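Local coordinates for protein Blo t 1 allergen (Blomia tropicalis, PDB 5JT8) that is a mite allergen of the papain-like cysteine protease family, here modelled with its inhibitory propeptide, and probably cleaves proteins once that propeptide is removed, at residues Cys168-Tyr177 with Glu189-Thr197. Residues are numbered along the deposited sequence; the frame is centred on the assembly and turned at random.
Sequences CTYNRYDPSY and EAFKYMIRT. Unlike the reference sequence in segment 168-177: Pro175 (reference Ser).
Tyr177 turns CG away from its own carbonyl carbon (chi1 -68°), while Tyr193 swings CG anti to its backbone N (chi1 -177°), and the two rings meet where the loop after helix 162-168 lies against helix 187-196 in the papain-like fold. The side chains cross at about a right angle. Their planes are inclined at 57°, an oblique pairing, and Tyr177 CZ lies 3.7 Å from Tyr193 CD2. The hydroxyl of Tyr177 ends beside Tyr193, with OH 3.4 Å from Tyr193 CA and close to CD2 as well. Thr169 adds its methyl CG2, 3.7 Å from Tyr193 CB, and Cys168 CB lies against the phenol end. Cys168 is also tied by a disulfide to Cys214, and the Tyr193 hydroxyl hydrogen-bonds to Glu164, so Tyr193 ties helix 187-196 to the loop by packing and to helix 162-168 by its hydroxyl.

No direct hydrogen bond joins the two segments; water does that work. Glu189, bent at chi2, accepts Lys192 NZ at OE1, on the syn lone pair, in a 2.6 Å salt bridge. Its OE2 accepts from Gln178 N and from a water that also donates to Ser176 O and accepts from Lys192 NZ. That carboxylate is thus gripped through both oxygens, which would favour its charged form. The type I turn from Asp174 to Tyr177 includes an Asx turn: Asp174 OD1 takes both Ser176 N and Ser176 OG from one face of the carboxylate. Beyond the end of the helix, another water bridges the phenol to Thr197, 2.7 Å from Tyr177 OH and 2.5 Å from Thr197 OG1.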
ATOM      1  N   CYS A 168      17.006  -4.256  -6.367  1.00 36.65           N
ATOM      2  CA  CYS A 168      18.123  -4.791  -5.629  1.00 36.85           C
ATOM      3  C   CYS A 168      17.691  -5.801  -4.576  1.00 37.49           C
ATOM      4  O   CYS A 168      18.540  -6.431  -3.949  1.00 35.60           O
ATOM      5  CB  CYS A 168      18.927  -3.651  -5.016  1.00 36.68           C
ATOM      6  SG  CYS A 168      19.530  -2.486  -6.281  1.00 38.72           S
ATOM      7  N   THR A 169      16.378  -5.960  -4.398  1.00 36.85           N
ATOM      8  CA  THR A 169      15.844  -7.071  -3.606  1.00 37.93           C
ATOM      9  C   THR A 169      15.273  -8.124  -4.543  1.00 39.92           C
ATOM     10  O   THR A 169      14.693  -9.121  -4.099  1.00 40.23           O
ATOM     11  CB  THR A 169      14.732  -6.636  -2.597  1.00 34.35           C
ATOM     12  OG1 THR A 169      13.564  -6.213  -3.308  1.00 36.80           O
ATOM     13  CG2 THR A 169      15.203  -5.514  -1.718  1.00 30.18           C
ATOM     14  N   TYR A 170      15.458  -7.896  -5.843  1.00 41.12           N
ATOM     15  CA  TYR A 170      15.025  -8.830  -6.874  1.00 38.73           C
ATOM     16  C   TYR A 170      15.735 -10.178  -6.728  1.00 45.42           C
ATOM     17  O   TYR A 170      16.964 -10.256  -6.837  1.00 47.14           O
ATOM     18  CB  TYR A 170      15.296  -8.241  -8.264  1.00 38.75           C
ATOM     19  CG  TYR A 170      14.615  -8.981  -9.396  1.00 40.01           C
ATOM     20  CD1 TYR A 170      13.302  -9.409  -9.280  1.00 42.71           C
ATOM     21  CD2 TYR A 170      15.277  -9.230 -10.582  1.00 42.32           C
ATOM     22  CE1 TYR A 170      12.673 -10.076 -10.316  1.00 44.04           C
ATOM     23  CE2 TYR A 170      14.657  -9.889 -11.622  1.00 49.32           C
ATOM     24  CZ  TYR A 170      13.355 -10.311 -11.486  1.00 44.23           C
ATOM     25  OH  TYR A 170      12.737 -10.973 -12.531  1.00 50.36           O
ATOM     26  N   ASN A 171      14.949 -11.231  -6.504  1.00 44.03           N
ATOM     27  CA  ASN A 171      15.485 -12.569  -6.210  1.00 52.75           C
ATOM     28  C   ASN A 171      16.540 -13.044  -7.215  1.00 49.68           C
ATOM     29  O   ASN A 171      17.572 -13.594  -6.823  1.00 48.15           O
ATOM     30  CB  ASN A 171      14.346 -13.589  -6.149  1.00 61.57           C
ATOM     31  CG  ASN A 171      14.767 -14.908  -5.513  1.00 70.21           C
ATOM     32  OD1 ASN A 171      15.944 -15.149  -5.257  1.00 75.23           O
ATOM     33  ND2 ASN A 171      13.793 -15.768  -5.251  1.00 74.79           N
ATOM     34  N   ARG A 172      16.289 -12.819  -8.500  1.00 52.56           N
ATOM     35  CA  ARG A 172      17.250 -13.202  -9.547  1.00 51.05           C
ATOM     36  C   ARG A 172      18.585 -12.458  -9.433  1.00 48.76           C
ATOM     37  O   ARG A 172      19.623 -12.961  -9.861  1.00 49.81           O
ATOM     38  CB  ARG A 172      16.654 -12.958 -10.933  1.00 51.64           C
ATOM     39  CG  ARG A 172      15.636 -13.992 -11.373  1.00 52.38           C
ATOM     40  CD  ARG A 172      15.884 -14.405 -12.839  1.00 58.64           C
ATOM     41  NE  ARG A 172      15.156 -13.560 -13.776  1.00 58.55           N
ATOM     42  CZ  ARG A 172      15.317 -13.583 -15.095  1.00 59.96           C
ATOM     43  NH1 ARG A 172      16.188 -14.412 -15.653  1.00 54.27           N
ATOM     44  NH2 ARG A 172      14.598 -12.771 -15.853  1.00 64.23           N
ATOM     45  N   TYR A 173      18.552 -11.254  -8.872  1.00 44.03           N
ATOM     46  CA  TYR A 173      19.761 -10.463  -8.696  1.00 47.13           C
ATOM     47  C   TYR A 173      20.518 -10.891  -7.445  1.00 47.87           C
ATOM     48  O   TYR A 173      21.730 -11.133  -7.484  1.00 45.45           O
ATOM     49  CB  TYR A 173      19.430  -8.960  -8.603  1.00 46.67           C
ATOM     50  CG  TYR A 173      20.641  -8.132  -8.217  1.00 45.61           C
ATOM     51  CD1 TYR A 173      21.655  -7.868  -9.143  1.00 50.66           C
ATOM     52  CD2 TYR A 173      20.793  -7.645  -6.923  1.00 47.35           C
ATOM     53  CE1 TYR A 173      22.772  -7.126  -8.787  1.00 51.98           C
ATOM     54  CE2 TYR A 173      21.907  -6.910  -6.560  1.00 49.90           C
ATOM     55  CZ  TYR A 173      22.887  -6.651  -7.494  1.00 52.45           C
ATOM     56  OH  TYR A 173      23.985  -5.916  -7.124  1.00 63.82           O
ATOM     57  N   ASP A 174      19.785 -10.951  -6.331  1.00 41.64           N
ATOM     58  CA  ASP A 174      20.343 -11.318  -5.041  1.00 46.02           C
ATOM     59  C   ASP A 174      19.418 -12.354  -4.395  1.00 45.46           C
ATOM     60  O   ASP A 174      18.366 -12.001  -3.845  1.00 41.77           O
ATOM     61  CB  ASP A 174      20.508 -10.075  -4.149  1.00 39.13           C
ATOM     62  CG  ASP A 174      21.258 -10.365  -2.851  1.00 49.69           C
ATOM     63  OD1 ASP A 174      21.336 -11.541  -2.430  1.00 53.44           O
ATOM     64  OD2 ASP A 174      21.775  -9.407  -2.238  1.00 37.84           O
ATOM     65  N   PRO A 175      19.798 -13.639  -4.479  1.00 51.56           N
ATOM     66  CA  PRO A 175      19.011 -14.747  -3.918  1.00 50.71           C
ATOM     67  C   PRO A 175      18.833 -14.689  -2.393  1.00 45.50           C
ATOM     68  O   PRO A 175      18.008 -15.428  -1.859  1.00 45.10           O
ATOM     69  CB  PRO A 175      19.812 -15.999  -4.332  1.00 59.32           C
ATOM     70  CG  PRO A 175      21.146 -15.504  -4.806  1.00 56.13           C
ATOM     71  CD  PRO A 175      20.896 -14.125  -5.336  1.00 57.32           C
ATOM     72  N   SER A 176      19.563 -13.813  -1.709  1.00 43.24           N
ATOM     73  CA  SER A 176      19.373 -13.647  -0.281  1.00 43.96           C
ATOM     74  C   SER A 176      18.100 -12.841   0.010  1.00 45.41           C
ATOM     75  O   SER A 176      17.723 -12.681   1.175  1.00 39.78           O
ATOM     76  CB  SER A 176      20.588 -12.970   0.356  1.00 46.68           C
ATOM     77  OG  SER A 176      20.618 -11.584   0.069  1.00 45.61           O
ATOM     78  N   TYR A 177      17.455 -12.326  -1.045  1.00 41.38           N
ATOM     79  CA  TYR A 177      16.152 -11.656  -0.911  1.00 41.13           C
ATOM     80  C   TYR A 177      15.080 -12.423  -1.672  1.00 42.82           C
ATOM     81  O   TYR A 177      15.382 -13.112  -2.642  1.00 41.26           O
ATOM     82  CB  TYR A 177      16.205 -10.209  -1.422  1.00 34.37           C
ATOM     83  CG  TYR A 177      17.063  -9.303  -0.574  1.00 35.59           C
ATOM     84  CD1 TYR A 177      16.525  -8.613   0.504  1.00 32.71           C
ATOM     85  CD2 TYR A 177      18.418  -9.142  -0.851  1.00 39.06           C
ATOM     86  CE1 TYR A 177      17.321  -7.779   1.296  1.00 34.98           C
ATOM     87  CE2 TYR A 177      19.218  -8.318  -0.075  1.00 37.32           C
ATOM     88  CZ  TYR A 177      18.663  -7.633   0.992  1.00 38.20           C
ATOM     89  OH  TYR A 177      19.460  -6.809   1.758  1.00 40.29           O
ATOM     90  N   GLU A 189      11.026  -7.857   3.468  1.00 23.74           N
ATOM     91  CA  GLU A 189      12.244  -7.994   2.710  1.00 25.69           C
ATOM     92  C   GLU A 189      12.817  -6.623   2.394  1.00 33.62           C
ATOM     93  O   GLU A 189      14.033  -6.444   2.414  1.00 31.03           O
ATOM     94  CB  GLU A 189      11.984  -8.784   1.446  1.00 26.14           C
ATOM     95  CG  GLU A 189      11.735 -10.287   1.681  1.00 39.13           C
ATOM     96  CD  GLU A 189      12.961 -11.038   2.205  1.00 35.78           C
ATOM     97  OE1 GLU A 189      13.165 -11.061   3.433  1.00 39.87           O
ATOM     98  OE2 GLU A 189      13.721 -11.614   1.394  1.00 42.35           O
ATOM     99  N   ALA A 190      11.941  -5.651   2.141  1.00 29.51           N
ATOM    100  CA  ALA A 190      12.382  -4.291   1.861  1.00 26.54           C
ATOM    101  C   ALA A 190      13.075  -3.661   3.071  1.00 32.50           C
ATOM    102  O   ALA A 190      14.128  -3.037   2.934  1.00 28.51           O
ATOM    103  CB  ALA A 190      11.187  -3.432   1.411  1.00 26.99           C
ATOM    104  N   PHE A 191      12.473  -3.809   4.257  1.00 30.12           N
ATOM    105  CA  PHE A 191      13.088  -3.306   5.481  1.00 27.74           C
ATOM    106  C   PHE A 191      14.425  -3.980   5.726  1.00 30.39           C
ATOM    107  O   PHE A 191      15.371  -3.336   6.160  1.00 30.97           O
ATOM    108  CB  PHE A 191      12.179  -3.532   6.686  1.00 26.90           C
ATOM    109  CG  PHE A 191      11.001  -2.625   6.725  1.00 25.41           C
ATOM    110  CD1 PHE A 191      11.163  -1.250   6.561  1.00 26.10           C
ATOM    111  CD2 PHE A 191       9.729  -3.139   6.893  1.00 21.72           C
ATOM    112  CE1 PHE A 191      10.073  -0.409   6.585  1.00 25.66           C
ATOM    113  CE2 PHE A 191       8.625  -2.305   6.924  1.00 29.41           C
ATOM    114  CZ  PHE A 191       8.791  -0.939   6.774  1.00 23.62           C
ATOM    115  N   LYS A 192      14.485  -5.289   5.461  1.00 25.55           N
ATOM    116  CA  LYS A 192      15.737  -6.043   5.570  1.00 24.12           C
ATOM    117  C   LYS A 192      16.840  -5.359   4.751  1.00 26.83           C
ATOM    118  O   LYS A 192      17.981  -5.213   5.195  1.00 29.83           O
ATOM    119  CB  LYS A 192      15.529  -7.485   5.098  1.00 36.12           C
ATOM    120  CG  LYS A 192      16.780  -8.343   5.061  1.00 43.19           C
ATOM    121  CD  LYS A 192      16.486  -9.758   4.534  1.00 45.38           C
ATOM    122  CE  LYS A 192      15.544 -10.510   5.471  1.00 44.11           C
ATOM    123  NZ  LYS A 192      15.131 -11.825   4.894  1.00 51.58           N
ATOM    124  N   TYR A 193      16.483  -4.943   3.543  1.00 26.21           N
ATOM    125  CA  TYR A 193      17.416  -4.272   2.664  1.00 30.02           C
ATOM    126  C   TYR A 193      17.798  -2.909   3.253  1.00 27.12           C
ATOM    127  O   TYR A 193      18.938  -2.466   3.159  1.00 28.27           O
ATOM    128  CB  TYR A 193      16.805  -4.123   1.275  1.00 29.98           C
ATOM    129  CG  TYR A 193      17.736  -3.507   0.276  1.00 34.84           C
ATOM    130  CD1 TYR A 193      17.808  -2.125   0.134  1.00 32.61           C
ATOM    131  CD2 TYR A 193      18.550  -4.306  -0.531  1.00 34.88           C
ATOM    132  CE1 TYR A 193      18.669  -1.549  -0.767  1.00 33.50           C
ATOM    133  CE2 TYR A 193      19.414  -3.738  -1.449  1.00 33.16           C
ATOM    134  CZ  TYR A 193      19.464  -2.359  -1.568  1.00 33.16           C
ATOM    135  OH  TYR A 193      20.311  -1.778  -2.473  1.00 36.12           O
ATOM    136  N   MET A 194      16.837  -2.266   3.891  1.00 25.88           N
ATOM    137  CA  MET A 194      17.078  -0.970   4.501  1.00 30.62           C
ATOM    138  C   MET A 194      18.034  -1.079   5.690  1.00 34.16           C
ATOM    139  O   MET A 194      18.771  -0.147   5.990  1.00 35.20           O
ATOM    140  CB  MET A 194      15.750  -0.350   4.926  1.00 29.17           C
ATOM    141  CG  MET A 194      14.979   0.223   3.759  1.00 31.40           C
ATOM    142  SD  MET A 194      13.664   1.268   4.384  1.00 41.30           S
ATOM    143  CE  MET A 194      12.307   0.725   3.348  1.00 48.07           C
ATOM    144  N   ILE A 195      18.046  -2.233   6.342  1.00 28.84           N
ATOM    145  CA  ILE A 195      18.996  -2.483   7.422  1.00 24.78           C
ATOM    146  C   ILE A 195      20.385  -2.765   6.890  1.00 30.91           C
ATOM    147  O   ILE A 195      21.363  -2.120   7.278  1.00 39.69           O
ATOM    148  CB  ILE A 195      18.550  -3.680   8.297  1.00 32.98           C
ATOM    149  CG1 ILE A 195      17.303  -3.316   9.104  1.00 26.20           C
ATOM    150  CG2 ILE A 195      19.671  -4.127   9.239  1.00 28.90           C
ATOM    151  CD1 ILE A 195      16.573  -4.535   9.624  1.00 33.56           C
ATOM    152  N   ARG A 196      20.485  -3.738   5.995  1.00 27.07           N
ATOM    153  CA  ARG A 196      21.798  -4.239   5.620  1.00 28.60           C
ATOM    154  C   ARG A 196      22.528  -3.315   4.658  1.00 30.86           C
ATOM    155  O   ARG A 196      23.759  -3.259   4.649  1.00 38.24           O
ATOM    156  CB  ARG A 196      21.658  -5.635   5.015  1.00 44.01           C
ATOM    157  CG  ARG A 196      21.074  -6.651   5.985  1.00 48.67           C
ATOM    158  CD  ARG A 196      20.836  -7.998   5.318  1.00 54.09           C
ATOM    159  NE  ARG A 196      20.149  -8.926   6.212  1.00 58.53           N
ATOM    160  CZ  ARG A 196      19.644 -10.101   5.842  1.00 60.81           C
ATOM    161  NH1 ARG A 196      19.743 -10.508   4.579  1.00 66.86           N
ATOM    162  NH2 ARG A 196      19.033 -10.867   6.734  1.00 56.52           N
ATOM    163  N   THR A 197      21.772  -2.585   3.845  1.00 33.15           N
ATOM    164  CA  THR A 197      22.356  -1.801   2.743  1.00 35.42           C
ATOM    165  C   THR A 197      21.961  -0.325   2.817  1.00 34.41           C
ATOM    166  O   THR A 197      22.769   0.556   2.561  1.00 34.82           O
ATOM    167  CB  THR A 197      21.913  -2.365   1.380  1.00 36.16           C
ATOM    168  OG1 THR A 197      22.266  -3.751   1.304  1.00 38.51           O
ATOM    169  CG2 THR A 197      22.560  -1.601   0.203  1.00 41.21           C
TER
HETATM  170  O   HOH W   1      15.553 -13.345   2.555  1.00 48.89           O
HETATM  171  O   HOH W   2      21.450  -9.586   1.874  1.00 59.16           O
HETATM  172  O   HOH W   3      21.586  -5.943   0.251  1.00 46.77           O